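Local coordinates for acyl-[acyl-carrier-protein]--UDP-N-acetylglucosamine O-acyltransferase (Acinetobacter baumannii, PDB 4E6U), which catalyses transfer of an acyl chain from acyl carrier protein to UDP-N-acetylglucosamine, the reaction that opens lipid A synthesis in the lipopolysaccharide pathway, at residues A[168-179]-A[183-194]. Sequence-based numbering, arbitrary orientation.
Sequences DSYSMIGGASLI and VPAYVMASGNPA
Ser-177 OG is held from two sides: it accepts a hydrogen bond from Gly-191 N at 3.0 Å and donates one to Gly-174 O. The second bond leaves the plane of that carbonyl by 48°, so it does not lie on a lone pair; with it the hydroxyl spans the type II turn from Gly-174 to Ser-177. With OG beside the backbone N (chi1 -60°), the hydroxyl reaches both partners, and Leu-178 N continues the pairing by donating to Gly-191 O at 2.9 Å. Ahead of the turn the pairing is regular and parallel: Ala-189 N donates to Met-172 O nearly straight, and Ala-189 O accepts from Gly-174 N. These bonds add strand 187-191 to one wall of the left-handed parallel beta-helix built from hexapeptide repeats, where the coils give way to the C-terminal helical region. Two type II turns, Asp-168 to Ser-171 and Pro-184 to Val-187, stand side by side and are tied by Tyr-186 N to Ser-169 O. From these turns the rings of Tyr-170 and Tyr-186 project the same way, with planes within 9° of parallel, displaced so that little of one ring lies over the other; CD1 of Tyr-170 meets CE1 of Tyr-186 at 3.6 Å. Tyr-186 OH bonds to Glu-248 O. Inside the coil, Ile-179 CG2 packs on Val-183 CG2 at 3.9 Å, while its CD1 reaches Ala-194 CB. One water bridges Leu-178 O and Ala-194 N.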
ATOM      1  N   ASP A 168       5.074 -10.094  19.591  1.00 14.99           N
ATOM      2  CA  ASP A 168       4.983  -9.838  21.017  1.00 15.35           C
ATOM      3  C   ASP A 168       5.559  -8.492  21.462  1.00 14.80           C
ATOM      4  O   ASP A 168       6.152  -7.743  20.669  1.00 15.56           O
ATOM      5  CB  ASP A 168       5.545 -11.035  21.805  1.00 17.13           C
ATOM      6  CG  ASP A 168       4.517 -12.153  21.953  1.00 22.49           C
ATOM      7  OD1 ASP A 168       3.324 -11.937  21.660  1.00 26.16           O
ATOM      8  OD2 ASP A 168       4.876 -13.259  22.397  1.00 25.36           O
ATOM      9  N   SER A 169       5.354  -8.177  22.737  1.00 15.12           N
ATOM     10  CA  SER A 169       5.607  -6.825  23.217  1.00 14.70           C
ATOM     11  C   SER A 169       7.023  -6.346  23.040  1.00 15.66           C
ATOM     12  O   SER A 169       7.964  -7.141  23.159  1.00 16.01           O
ATOM     13  CB  SER A 169       5.176  -6.692  24.670  1.00 15.09           C
ATOM     14  OG  SER A 169       3.789  -6.931  24.781  1.00 15.41           O
ATOM     15  N   TYR A 170       7.175  -5.053  22.732  1.00 15.27           N
ATOM     16  CA  TYR A 170       8.474  -4.373  22.606  1.00 15.60           C
ATOM     17  C   TYR A 170       9.298  -4.794  21.395  1.00 15.20           C
ATOM     18  O   TYR A 170      10.458  -4.398  21.258  1.00 16.44           O
ATOM     19  CB  TYR A 170       9.322  -4.511  23.894  1.00 15.44           C
ATOM     20  CG  TYR A 170       8.598  -4.117  25.159  1.00 17.48           C
ATOM     21  CD1 TYR A 170       8.159  -5.090  26.057  1.00 18.52           C
ATOM     22  CD2 TYR A 170       8.337  -2.773  25.456  1.00 18.49           C
ATOM     23  CE1 TYR A 170       7.489  -4.740  27.233  1.00 21.60           C
ATOM     24  CE2 TYR A 170       7.671  -2.410  26.621  1.00 20.14           C
ATOM     25  CZ  TYR A 170       7.243  -3.398  27.496  1.00 22.60           C
ATOM     26  OH  TYR A 170       6.583  -3.023  28.649  1.00 26.57           O
ATOM     27  N   SER A 171       8.704  -5.597  20.517  1.00 14.82           N
ATOM     28  CA  SER A 171       9.365  -5.973  19.273  1.00 15.51           C
ATOM     29  C   SER A 171       9.299  -4.825  18.259  1.00 15.21           C
ATOM     30  O   SER A 171       8.482  -3.894  18.397  1.00 15.79           O
ATOM     31  CB  SER A 171       8.744  -7.237  18.695  1.00 15.72           C
ATOM     32  OG  SER A 171       7.370  -7.033  18.372  1.00 16.33           O
ATOM     33  N   MET A 172      10.168  -4.896  17.264  1.00 15.44           N
ATOM     34  CA  MET A 172      10.187  -3.913  16.181  1.00 16.09           C
ATOM     35  C   MET A 172      10.326  -4.625  14.870  1.00 16.65           C
ATOM     36  O   MET A 172      11.217  -5.458  14.693  1.00 17.04           O
ATOM     37  CB  MET A 172      11.338  -2.932  16.336  1.00 17.83           C
ATOM     38  CG  MET A 172      11.288  -2.082  17.598  1.00 21.24           C
ATOM     39  SD  MET A 172      12.584  -0.818  17.669  1.00 28.59           S
ATOM     40  CE  MET A 172      12.194   0.151  16.210  1.00 26.57           C
ATOM     41  N   ILE A 173       9.438  -4.306  13.941  1.00 15.56           N
ATOM     42  CA  ILE A 173       9.472  -4.862  12.600  1.00 15.55           C
ATOM     43  C   ILE A 173       9.982  -3.762  11.676  1.00 15.72           C
ATOM     44  O   ILE A 173       9.407  -2.676  11.623  1.00 15.88           O
ATOM     45  CB  ILE A 173       8.058  -5.374  12.169  1.00 15.25           C
ATOM     46  CG1 ILE A 173       7.722  -6.660  12.937  0.60 16.47           C
ATOM     47  CG2 ILE A 173       7.985  -5.619  10.653  0.60 14.23           C
ATOM     48  CD1 ILE A 173       6.259  -7.035  12.934  0.60 15.71           C
ATOM     49  N   GLY A 174      11.067  -4.029  10.955  1.00 15.43           N
ATOM     50  CA  GLY A 174      11.629  -3.028  10.045  1.00 16.03           C
ATOM     51  C   GLY A 174      10.691  -2.716   8.897  1.00 16.46           C
ATOM     52  O   GLY A 174       9.835  -3.524   8.534  1.00 16.57           O
ATOM     53  N   GLY A 175      10.864  -1.536   8.315  1.00 16.32           N
ATOM     54  CA  GLY A 175      10.102  -1.192   7.109  1.00 15.93           C
ATOM     55  C   GLY A 175      10.195  -2.249   6.020  1.00 15.60           C
ATOM     56  O   GLY A 175      11.227  -2.921   5.856  1.00 16.22           O
ATOM     57  N   ALA A 176       9.097  -2.420   5.298  1.00 14.68           N
ATOM     58  CA  ALA A 176       9.015  -3.255   4.107  1.00 15.73           C
ATOM     59  C   ALA A 176       9.342  -4.717   4.380  1.00 15.47           C
ATOM     60  O   ALA A 176       9.898  -5.409   3.522  1.00 17.79           O
ATOM     61  CB  ALA A 176       9.905  -2.702   2.998  1.00 16.84           C
ATOM     62  N   SER A 177       8.963  -5.187   5.562  1.00 15.12           N
ATOM     63  CA  SER A 177       9.190  -6.589   5.918  1.00 14.84           C
ATOM     64  C   SER A 177       8.003  -7.469   5.599  1.00 15.87           C
ATOM     65  O   SER A 177       6.849  -7.011   5.580  1.00 16.37           O
ATOM     66  CB  SER A 177       9.509  -6.725   7.401  1.00 15.74           C
ATOM     67  OG  SER A 177      10.666  -6.012   7.760  1.00 18.21           O
ATOM     68  N   LEU A 178       8.277  -8.747   5.362  1.00 15.50           N
ATOM     69  CA  LEU A 178       7.244  -9.761   5.220  1.00 15.83           C
ATOM     70  C   LEU A 178       7.419 -10.721   6.380  1.00 15.42           C
ATOM     71  O   LEU A 178       8.395 -11.459   6.430  1.00 15.43           O
ATOM     72  CB  LEU A 178       7.327 -10.482   3.864  1.00 17.26           C
ATOM     73  CG  LEU A 178       6.343 -11.640   3.651  1.00 19.87           C
ATOM     74  CD1 LEU A 178       4.883 -11.167   3.688  1.00 22.61           C
ATOM     75  CD2 LEU A 178       6.645 -12.351   2.336  1.00 21.91           C
ATOM     76  N   ILE A 179       6.503 -10.676   7.332  1.00 15.54           N
ATOM     77  CA  ILE A 179       6.600 -11.503   8.528  1.00 15.46           C
ATOM     78  C   ILE A 179       5.744 -12.743   8.375  1.00 16.01           C
ATOM     79  O   ILE A 179       4.524 -12.656   8.259  1.00 16.56           O
ATOM     80  CB  ILE A 179       6.191 -10.701   9.787  1.00 16.46           C
ATOM     81  CG1 ILE A 179       7.082  -9.459   9.957  1.00 17.13           C
ATOM     82  CG2 ILE A 179       6.212 -11.607  11.032  1.00 17.54           C
ATOM     83  CD1 ILE A 179       8.572  -9.742  10.130  1.00 20.87           C
ATOM     84  N   VAL A 183       7.216 -13.190  16.029  1.00 16.56           N
ATOM     85  CA  VAL A 183       8.306 -12.326  16.449  1.00 16.28           C
ATOM     86  C   VAL A 183       8.245 -12.215  17.959  1.00 16.37           C
ATOM     87  O   VAL A 183       7.327 -11.611  18.508  1.00 17.09           O
ATOM     88  CB  VAL A 183       8.240 -10.932  15.786  1.00 14.98           C
ATOM     89  CG1 VAL A 183       9.399 -10.042  16.253  1.00 17.03           C
ATOM     90  CG2 VAL A 183       8.265 -11.080  14.265  1.00 17.20           C
ATOM     91  N   PRO A 184       9.224 -12.806  18.652  1.00 16.15           N
ATOM     92  CA  PRO A 184       9.156 -12.804  20.108  1.00 15.99           C
ATOM     93  C   PRO A 184       9.333 -11.431  20.742  1.00 14.95           C
ATOM     94  O   PRO A 184       9.791 -10.474  20.087  1.00 15.91           O
ATOM     95  CB  PRO A 184      10.318 -13.740  20.507  1.00 16.37           C
ATOM     96  CG  PRO A 184      10.530 -14.588  19.329  1.00 17.43           C
ATOM     97  CD  PRO A 184      10.294 -13.686  18.146  1.00 17.16           C
ATOM     98  N   ALA A 185       8.980 -11.347  22.024  1.00 16.01           N
ATOM     99  CA  ALA A 185       9.116 -10.129  22.813  1.00 15.86           C
ATOM    100  C   ALA A 185      10.512  -9.561  22.687  1.00 16.36           C
ATOM    101  O   ALA A 185      11.496 -10.318  22.686  1.00 16.97           O
ATOM    102  CB  ALA A 185       8.791 -10.408  24.294  1.00 16.47           C
ATOM    103  N   TYR A 186      10.613  -8.235  22.559  1.00 15.83           N
ATOM    104  CA  TYR A 186      11.891  -7.503  22.469  1.00 16.46           C
ATOM    105  C   TYR A 186      12.685  -7.679  21.175  1.00 16.11           C
ATOM    106  O   TYR A 186      13.727  -7.057  21.026  1.00 18.07           O
ATOM    107  CB  TYR A 186      12.857  -7.852  23.620  1.00 16.66           C
ATOM    108  CG  TYR A 186      12.245  -7.980  24.975  1.00 16.86           C
ATOM    109  CD1 TYR A 186      11.701  -6.877  25.625  1.00 16.95           C
ATOM    110  CD2 TYR A 186      12.233  -9.217  25.630  1.00 18.02           C
ATOM    111  CE1 TYR A 186      11.139  -6.995  26.893  1.00 20.25           C
ATOM    112  CE2 TYR A 186      11.683  -9.349  26.890  1.00 19.11           C
ATOM    113  CZ  TYR A 186      11.139  -8.240  27.520  1.00 19.50           C
ATOM    114  OH  TYR A 186      10.601  -8.388  28.777  1.00 21.23           O
ATOM    115  N   VAL A 187      12.219  -8.508  20.245  1.00 16.09           N
ATOM    116  CA  VAL A 187      13.040  -8.855  19.086  1.00 16.11           C
ATOM    117  C   VAL A 187      12.921  -7.838  17.948  1.00 17.04           C
ATOM    118  O   VAL A 187      11.829  -7.314  17.687  1.00 17.33           O
ATOM    119  CB  VAL A 187      12.749 -10.306  18.603  1.00 15.83           C
ATOM    120  CG1 VAL A 187      13.406 -10.600  17.274  1.00 17.04           C
ATOM    121  CG2 VAL A 187      13.237 -11.330  19.669  1.00 16.82           C
ATOM    122  N   MET A 188      14.047  -7.536  17.309  1.00 17.02           N
ATOM    123  CA  MET A 188      14.077  -6.746  16.083  1.00 17.30           C
ATOM    124  C   MET A 188      14.086  -7.712  14.924  1.00 18.08           C
ATOM    125  O   MET A 188      14.978  -8.561  14.844  1.00 18.73           O
ATOM    126  CB  MET A 188      15.333  -5.887  16.032  1.00 18.94           C
ATOM    127  CG  MET A 188      15.647  -5.213  17.324  1.00 22.44           C
ATOM    128  SD  MET A 188      16.440  -3.594  17.226  0.60 26.56           S
ATOM    129  CE  MET A 188      15.371  -2.711  16.082  0.60 26.22           C
ATOM    130  N   ALA A 189      13.089  -7.626  14.044  1.00 16.98           N
ATOM    131  CA  ALA A 189      13.005  -8.488  12.878  1.00 17.68           C
ATOM    132  C   ALA A 189      12.776  -7.623  11.660  1.00 17.86           C
ATOM    133  O   ALA A 189      12.036  -6.639  11.726  1.00 17.64           O
ATOM    134  CB  ALA A 189      11.886  -9.499  13.021  1.00 18.11           C
ATOM    135  N   SER A 190      13.431  -7.962  10.561  1.00 17.65           N
ATOM    136  CA  SER A 190      13.216  -7.235   9.321  1.00 19.19           C
ATOM    137  C   SER A 190      13.560  -8.078   8.116  1.00 19.50           C
ATOM    138  O   SER A 190      14.291  -9.071   8.221  1.00 19.63           O
ATOM    139  CB  SER A 190      14.032  -5.937   9.308  1.00 20.30           C
ATOM    140  OG  SER A 190      15.414  -6.220   9.342  1.00 24.18           O
ATOM    141  N   GLY A 191      13.038  -7.657   6.972  1.00 20.26           N
ATOM    142  CA  GLY A 191      13.391  -8.244   5.688  1.00 22.25           C
ATOM    143  C   GLY A 191      12.265  -8.950   4.957  1.00 23.69           C
ATOM    144  O   GLY A 191      11.173  -9.201   5.510  1.00 20.67           O
ATOM    145  N   ASN A 192      12.576  -9.283   3.703  1.00 26.52           N
ATOM    146  CA  ASN A 192      11.745 -10.093   2.817  1.00 29.05           C
ATOM    147  C   ASN A 192      12.708 -10.909   1.935  1.00 30.70           C
ATOM    148  O   ASN A 192      13.125 -10.443   0.856  1.00 31.85           O
ATOM    149  CB  ASN A 192      10.848  -9.183   1.970  1.00 29.01           C
ATOM    150  CG  ASN A 192      10.009  -9.943   0.948  1.00 29.43           C
ATOM    151  OD1 ASN A 192       9.647 -11.103   1.142  1.00 31.15           O
ATOM    152  ND2 ASN A 192       9.688  -9.267  -0.152  1.00 30.56           N
ATOM    153  N   PRO A 193      13.100 -12.115   2.400  1.00 32.13           N
ATOM    154  CA  PRO A 193      12.709 -12.835   3.639  1.00 32.54           C
ATOM    155  C   PRO A 193      13.144 -12.182   4.977  1.00 32.19           C
ATOM    156  O   PRO A 193      14.175 -11.500   5.020  1.00 32.92           O
ATOM    157  CB  PRO A 193      13.378 -14.205   3.465  1.00 33.03           C
ATOM    158  CG  PRO A 193      14.543 -13.946   2.562  1.00 33.41           C
ATOM    159  CD  PRO A 193      14.085 -12.881   1.609  1.00 32.69           C
ATOM    160  N   ALA A 194      12.371 -12.429   6.041  1.00 31.58           N
ATOM    161  CA  ALA A 194      12.440 -11.673   7.331  1.00 30.94           C
ATOM    162  C   ALA A 194      13.071 -12.361   8.549  1.00 30.51           C
ATOM    163  O   ALA A 194      12.422 -13.204   9.209  1.00 30.05           O
ATOM    164  CB  ALA A 194      11.085 -11.206   7.718  1.00 31.50           C
TER
HETATM  165  O   HOH W   1      10.028 -13.550   5.075  1.00 32.63           O